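Local coordinates for oligopeptide ABC transporter, periplasmic oligopeptide-binding protein, putative (Thermotoga maritima MSB8, PDB 5IPW) that probably binds oligopeptides in the periplasm as the solute-binding component of an ABC-type peptide transporter, at residues 361-366 and 414-419. Residues are numbered along the deposited sequence; the frame is centred on the assembly and turned at random.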
ATOM      1  N   PHE A 361       6.437   3.110 -32.900  1.00 62.86           N
ATOM      2  CA  PHE A 361       5.504   1.995 -33.002  1.00 61.95           C
ATOM      3  C   PHE A 361       4.613   1.942 -31.763  1.00 62.74           C
ATOM      4  O   PHE A 361       3.403   1.703 -31.866  1.00 64.87           O
ATOM      5  CB  PHE A 361       6.229   0.651 -33.202  1.00 62.03           C
ATOM      6  CG  PHE A 361       5.286  -0.511 -33.408  1.00 61.70           C
ATOM      7  CD1 PHE A 361       4.472  -0.572 -34.537  1.00 60.97           C
ATOM      8  CD2 PHE A 361       5.175  -1.521 -32.460  1.00 62.57           C
ATOM      9  CE1 PHE A 361       3.579  -1.622 -34.725  1.00 59.41           C
ATOM     10  CE2 PHE A 361       4.284  -2.575 -32.646  1.00 62.12           C
ATOM     11  CZ  PHE A 361       3.483  -2.624 -33.779  1.00 59.14           C
ATOM     12  N   ARG A 362       5.211   2.177 -30.598  1.00 62.10           N
ATOM     13  CA  ARG A 362       4.468   2.144 -29.332  1.00 64.47           C
ATOM     14  C   ARG A 362       3.542   3.359 -29.228  1.00 64.23           C
ATOM     15  O   ARG A 362       2.341   3.207 -28.980  1.00 60.48           O
ATOM     16  CB  ARG A 362       5.427   2.055 -28.142  1.00 62.68           C
ATOM     17  CG  ARG A 362       6.373   0.862 -28.241  1.00 62.67           C
ATOM     18  CD  ARG A 362       7.115   0.587 -26.950  1.00 60.83           C
ATOM     19  NE  ARG A 362       8.083   1.630 -26.601  1.00 60.01           N
ATOM     20  CZ  ARG A 362       9.402   1.560 -26.796  1.00 63.32           C
ATOM     21  NH1 ARG A 362       9.975   0.506 -27.378  1.00 62.97           N
ATOM     22  NH2 ARG A 362      10.167   2.576 -26.410  1.00 67.42           N
ATOM     23  N   GLN A 363       4.098   4.553 -29.460  1.00 64.95           N
ATOM     24  CA  GLN A 363       3.299   5.785 -29.553  1.00 64.98           C
ATOM     25  C   GLN A 363       2.065   5.544 -30.423  1.00 66.08           C
ATOM     26  O   GLN A 363       0.926   5.838 -30.020  1.00 63.37           O
ATOM     27  CB  GLN A 363       4.133   6.933 -30.131  1.00 63.13           C
ATOM     28  CG  GLN A 363       5.217   7.440 -29.188  1.00 65.49           C
ATOM     29  CD  GLN A 363       6.199   8.407 -29.841  1.00 68.07           C
ATOM     30  OE1 GLN A 363       6.156   8.644 -31.048  1.00 71.88           O
ATOM     31  NE2 GLN A 363       7.098   8.968 -29.036  1.00 67.95           N
ATOM     32  N   ALA A 364       2.303   4.978 -31.606  1.00 64.96           N
ATOM     33  CA  ALA A 364       1.232   4.634 -32.539  1.00 64.48           C
ATOM     34  C   ALA A 364       0.226   3.660 -31.929  1.00 62.26           C
ATOM     35  O   ALA A 364      -0.987   3.852 -32.053  1.00 57.53           O
ATOM     36  CB  ALA A 364       1.819   4.051 -33.818  1.00 64.02           C
ATOM     37  N   LEU A 365       0.738   2.618 -31.274  1.00 64.05           N
ATOM     38  CA  LEU A 365      -0.121   1.576 -30.707  1.00 64.42           C
ATOM     39  C   LEU A 365      -1.074   2.119 -29.644  1.00 63.50           C
ATOM     40  O   LEU A 365      -2.224   1.679 -29.582  1.00 62.11           O
ATOM     41  CB  LEU A 365       0.701   0.412 -30.128  1.00 65.20           C
ATOM     42  CG  LEU A 365       1.214  -0.704 -31.050  1.00 63.49           C
ATOM     43  CD1 LEU A 365       1.854  -1.797 -30.208  1.00 61.62           C
ATOM     44  CD2 LEU A 365       0.126  -1.309 -31.922  1.00 63.38           C
ATOM     45  N   SER A 366      -0.603   3.055 -28.813  1.00 63.11           N
ATOM     46  CA  SER A 366      -1.460   3.668 -27.779  1.00 67.21           C
ATOM     47  C   SER A 366      -2.498   4.623 -28.381  1.00 65.94           C
ATOM     48  O   SER A 366      -3.685   4.551 -28.042  1.00 65.53           O
ATOM     49  CB  SER A 366      -0.640   4.380 -26.674  1.00 69.84           C
ATOM     50  OG  SER A 366       0.490   5.094 -27.159  1.00 71.47           O
ATOM     51  N   ASN A 414      -1.828   5.868 -37.507  1.00 79.27           N
ATOM     52  CA  ASN A 414      -1.681   5.445 -38.900  1.00 76.87           C
ATOM     53  C   ASN A 414      -0.556   6.181 -39.592  1.00 76.04           C
ATOM     54  O   ASN A 414       0.260   5.575 -40.279  1.00 79.35           O
ATOM     55  CB  ASN A 414      -2.984   5.644 -39.673  1.00 72.14           C
ATOM     56  CG  ASN A 414      -3.792   4.373 -39.764  1.00 73.03           C
ATOM     57  OD1 ASN A 414      -3.234   3.308 -40.000  1.00 74.33           O
ATOM     58  ND2 ASN A 414      -5.103   4.470 -39.578  1.00 74.39           N
ATOM     59  N   LYS A 415      -0.510   7.489 -39.380  1.00 77.83           N
ATOM     60  CA  LYS A 415       0.555   8.316 -39.918  1.00 81.74           C
ATOM     61  C   LYS A 415       1.909   7.906 -39.346  1.00 77.68           C
ATOM     62  O   LYS A 415       2.871   7.732 -40.090  1.00 75.32           O
ATOM     63  CB  LYS A 415       0.272   9.805 -39.642  1.00 84.58           C
ATOM     64  CG  LYS A 415       1.174  10.770 -40.401  1.00 88.33           C
ATOM     65  CD  LYS A 415       0.944  10.707 -41.910  1.00 90.96           C
ATOM     66  CE  LYS A 415       2.254  10.627 -42.683  1.00 93.75           C
ATOM     67  NZ  LYS A 415       2.066  10.079 -44.055  1.00 95.79           N
ATOM     68  N   LEU A 416       1.977   7.746 -38.027  1.00 82.33           N
ATOM     69  CA  LEU A 416       3.234   7.363 -37.355  1.00 86.76           C
ATOM     70  C   LEU A 416       3.830   6.039 -37.854  1.00 86.45           C
ATOM     71  O   LEU A 416       5.053   5.870 -37.869  1.00 84.27           O
ATOM     72  CB  LEU A 416       3.071   7.338 -35.825  1.00 86.69           C
ATOM     73  CG  LEU A 416       3.541   8.602 -35.093  1.00 85.67           C
ATOM     74  CD1 LEU A 416       3.053   8.590 -33.654  1.00 86.19           C
ATOM     75  CD2 LEU A 416       5.059   8.748 -35.140  1.00 82.76           C
ATOM     76  N   LEU A 417       2.968   5.116 -38.268  1.00 84.92           N
ATOM     77  CA  LEU A 417       3.420   3.865 -38.865  1.00 83.72           C
ATOM     78  C   LEU A 417       3.982   4.129 -40.263  1.00 85.49           C
ATOM     79  O   LEU A 417       5.051   3.612 -40.619  1.00 81.15           O
ATOM     80  CB  LEU A 417       2.271   2.857 -38.924  1.00 82.23           C
ATOM     81  CG  LEU A 417       1.645   2.431 -37.590  1.00 80.65           C
ATOM     82  CD1 LEU A 417       0.462   1.492 -37.823  1.00 77.78           C
ATOM     83  CD2 LEU A 417       2.679   1.793 -36.667  1.00 78.84           C
ATOM     84  N   ASP A 418       3.277   4.954 -41.039  1.00 83.63           N
ATOM     85  CA  ASP A 418       3.760   5.366 -42.361  1.00 80.98           C
ATOM     86  C   ASP A 418       5.154   5.978 -42.255  1.00 81.37           C
ATOM     87  O   ASP A 418       6.006   5.724 -43.103  1.00 84.40           O
ATOM     88  CB  ASP A 418       2.797   6.355 -43.028  1.00 78.06           C
ATOM     89  CG  ASP A 418       1.394   5.786 -43.212  1.00 78.59           C
ATOM     90  OD1 ASP A 418       1.237   4.545 -43.228  1.00 81.97           O
ATOM     91  OD2 ASP A 418       0.441   6.584 -43.338  1.00 75.46           O
ATOM     92  N   GLU A 419       5.393   6.765 -41.208  1.00 82.19           N
ATOM     93  CA  GLU A 419       6.726   7.328 -40.968  1.00 87.23           C
ATOM     94  C   GLU A 419       7.802   6.247 -40.821  1.00 87.11           C
ATOM     95  O   GLU A 419       8.946   6.461 -41.219  1.00 80.99           O
ATOM     96  CB  GLU A 419       6.745   8.238 -39.727  1.00 92.18           C
ATOM     97  CG  GLU A 419       6.529   9.724 -40.011  1.00 97.17           C
ATOM     98  CD  GLU A 419       5.096  10.193 -39.800  1.00101.86           C
ATOM     99  OE1 GLU A 419       4.635  11.073 -40.560  1.00107.00           O
ATOM    100  OE2 GLU A 419       4.432   9.707 -38.866  1.00101.22           O
TER
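L416 and L417 close on A364 from two neighbouring positions of their helix, and the methyl of A364 meets both: its CB lies 4.0 Å from L416 CB and 3.7 Å from L417 CD2. The CA atoms of A364 and L416 are 5.9 Å apart, the closest pairing of the two backbones, where A364 presents only a methyl. The axes of the two short segments are 8.6 Å apart and run nearly antiparallel, at 161°. L417 CD2 also touches F361, 3.7 Å from its CD1, in an oblique approach. The CB of F361 points away from the other helix; a CG anti to the backbone N (chi1 -176°) brings the ring back within contact. L365 CG lies over one face of that ring, displaced toward its rim.

Both helices belong to a lobe of the family 5 solute-binding fold whose mixed sheet includes strands 340-343 and 589-591. F361 and L365 reach L343, and L365 also packs on I589, so helix 359-367 lies between this sheet and helix 410-420. L416 CD1 sits 4.0 Å from Q363 CB, the two side chains crossing at a slant. No hydrogen bond crosses between the segments; D418 forms a salt bridge with R431, N414 OD1 a weak hydrogen bond to the same arginine, and N414 ND2 a hydrogen bond to the carbonyl of Q463.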